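Local coordinates for glutathione s-transferase (Haemonchus contortus, PDB 2WS2), which probably catalyses the transfer of glutathione to electrophilic substrates such as organic halides, forming an S-substituted glutathione and releasing halide, at residues S45-Q50 / G58-Q63. Residues are numbered along the deposited sequence; the frame is centred on the assembly and turned at random.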
loop_
_atom_site.group_PDB
_atom_site.type_symbol
_atom_site.label_atom_id
_atom_site.label_comp_id
_atom_site.label_asym_id
_atom_site.label_seq_id
_atom_site.Cartn_x
_atom_site.Cartn_y
_atom_site.Cartn_z
ATOM N N SER A 45 0.990 -17.025 16.459
ATOM C CA SER A 45 1.222 -17.894 15.307
ATOM C C SER A 45 1.227 -17.158 13.950
ATOM O O SER A 45 1.518 -17.777 12.929
ATOM C CB SER A 45 0.189 -19.017 15.246
ATOM O OG SER A 45 -0.927 -18.667 14.415
ATOM N N MET A 46 0.874 -15.868 13.937
ATOM C CA MET A 46 0.924 -15.063 12.696
ATOM C C MET A 46 2.260 -14.316 12.589
ATOM O O MET A 46 2.806 -13.874 13.619
ATOM C CB MET A 46 -0.261 -14.111 12.573
ATOM C CG MET A 46 -1.689 -14.785 12.690
ATOM S SD MET A 46 -2.050 -16.264 11.720
ATOM C CE MET A 46 -3.143 -17.095 12.849
ATOM N N PRO A 47 2.810 -14.225 11.356
ATOM C CA PRO A 47 3.935 -13.437 10.902
ATOM C C PRO A 47 4.163 -12.105 11.585
ATOM O O PRO A 47 5.212 -11.896 12.190
ATOM C CB PRO A 47 3.576 -13.208 9.436
ATOM C CG PRO A 47 3.018 -14.549 9.044
ATOM C CD PRO A 47 2.412 -15.160 10.280
ATOM N N PHE A 48 3.222 -11.182 11.454
ATOM C CA PHE A 48 3.374 -9.932 12.151
ATOM C C PHE A 48 2.308 -9.773 13.246
ATOM O O PHE A 48 2.005 -8.670 13.651
ATOM C CB PHE A 48 3.433 -8.701 11.200
ATOM C CG PHE A 48 4.144 -8.932 9.855
ATOM C CD1 PHE A 48 5.436 -9.501 9.775
ATOM C CD2 PHE A 48 3.533 -8.504 8.661
ATOM C CE1 PHE A 48 6.076 -9.682 8.545
ATOM C CE2 PHE A 48 4.185 -8.644 7.407
ATOM C CZ PHE A 48 5.457 -9.245 7.349
ATOM N N GLY A 49 1.765 -10.880 13.743
ATOM C CA GLY A 49 0.856 -10.837 14.904
ATOM C C GLY A 49 -0.434 -10.104 14.542
ATOM O O GLY A 49 -0.988 -9.350 15.338
ATOM N N GLN A 50 -0.860 -10.339 13.306
ATOM C CA GLN A 50 -1.821 -9.549 12.604
ATOM C C GLN A 50 -2.661 -10.468 11.698
ATOM O O GLN A 50 -2.240 -11.579 11.324
ATOM C CB GLN A 50 -1.106 -8.459 11.772
ATOM C CG GLN A 50 -0.735 -7.193 12.574
ATOM C CD GLN A 50 0.036 -6.141 11.773
ATOM O OE1 GLN A 50 0.811 -5.372 12.355
ATOM N NE2 GLN A 50 -0.189 -6.081 10.434
ATOM N N GLY A 58 0.571 -24.657 3.490
ATOM C CA GLY A 58 1.237 -24.476 4.783
ATOM C C GLY A 58 2.207 -23.309 4.952
ATOM O O GLY A 58 2.799 -23.157 6.036
ATOM N N LYS A 59 2.395 -22.501 3.908
ATOM C CA LYS A 59 3.281 -21.333 3.996
ATOM C C LYS A 59 2.509 -20.050 4.230
ATOM O O LYS A 59 1.557 -19.760 3.507
ATOM C CB LYS A 59 4.173 -21.182 2.741
ATOM C CG LYS A 59 4.705 -22.465 2.078
ATOM C CD LYS A 59 4.801 -23.692 3.018
ATOM C CE LYS A 59 5.064 -24.958 2.245
ATOM N NZ LYS A 59 4.425 -26.168 2.847
ATOM N N GLN A 60 2.915 -19.261 5.222
ATOM C CA GLN A 60 2.195 -18.004 5.534
ATOM C C GLN A 60 2.528 -16.777 4.736
ATOM O O GLN A 60 3.704 -16.387 4.622
ATOM C CB GLN A 60 2.241 -17.659 7.021
ATOM C CG GLN A 60 1.124 -18.367 7.770
ATOM C CD GLN A 60 1.499 -18.742 9.160
ATOM O OE1 GLN A 60 0.631 -19.063 9.966
ATOM N NE2 GLN A 60 2.801 -18.717 9.460
ATOM N N LEU A 61 1.477 -16.150 4.200
ATOM C CA LEU A 61 1.579 -14.819 3.615
ATOM C C LEU A 61 0.760 -13.754 4.372
ATOM O O LEU A 61 -0.494 -13.803 4.415
ATOM C CB LEU A 61 1.313 -14.848 2.084
ATOM C CG LEU A 61 1.542 -13.534 1.311
ATOM C CD1 LEU A 61 3.036 -13.136 1.104
ATOM C CD2 LEU A 61 0.821 -13.566 -0.095
ATOM N N PRO A 62 1.458 -12.788 5.010
ATOM C CA PRO A 62 0.720 -11.706 5.631
ATOM C C PRO A 62 0.364 -10.510 4.729
ATOM O O PRO A 62 0.897 -10.394 3.638
ATOM C CB PRO A 62 1.652 -11.247 6.745
ATOM C CG PRO A 62 3.085 -11.488 6.172
ATOM C CD PRO A 62 2.930 -12.589 5.093
ATOM N N GLN A 63 -0.569 -9.675 5.222
ATOM C CA GLN A 63 -0.824 -8.286 4.818
ATOM C C GLN A 63 -1.844 -8.319 3.651
ATOM O O GLN A 63 -1.633 -9.033 2.688
ATOM C CB GLN A 63 0.465 -7.504 4.451
ATOM C CG GLN A 63 1.254 -6.832 5.629
ATOM C CD GLN A 63 0.704 -5.462 6.071
ATOM O OE1 GLN A 63 -0.187 -4.902 5.452
ATOM N NE2 GLN A 63 1.244 -4.936 7.164
#
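Phe48 and Pro62 make the apolar centre of this contact, the aromatic side chain running at about a right angle to the proline ring. Phe48 CE2 comes within 3.3 Å of Pro62 CG, and CZ and CD2 of the same ring also touch the pyrrolidine carbons. With chi1 at -35°, which sets CG opposite the carbonyl carbon, the Phe48 ring lies beside Pro62 at the end of strand 59-62. There Gln63 CG meets the edge of the ring, 3.9 Å from Phe48 CE2. Pro47 adds a second proline, its CB lying 3.7 Å from Pro62 CG. The same Pro47 CB lies over one face of the Phe48 ring, nearer its perimeter than its centre. Two residues before Pro62, Gln60 CB packs on Pro47 CG at 3.8 Å, the two side chains again crossing nearly perpendicularly.

Met46 to Gly49 form a type I beta turn, closed by a weak 3.2 Å bond from Gly49 N to Met46 O; the positive phi of Gly49, at the last position of the turn, is one that favours glycine. The turn belongs to the loop leading into strand 53-56 of the thioredoxin-like N-terminal domain, and it packs against 59-62, an outermost strand of the four-stranded sheet. Gln63 follows at the N-cap position of helix 64-75.

The polar ends of Gln50 and Gln63 approach one another, NE2 of Gln50 lying 3.7 Å from NE2 of Gln63 with the amide planes 73° apart, but both are engaged across the dimer interface. Gln50 OE1 accepts a hydrogen bond from Gln94 NE2 of the second subunit, while Gln63 NE2 donates to Gln94 OE1 and Asp97 OD1 of that subunit. Phe48 also packs on this Gln94, and Pro62 on Ser90 of the second subunit.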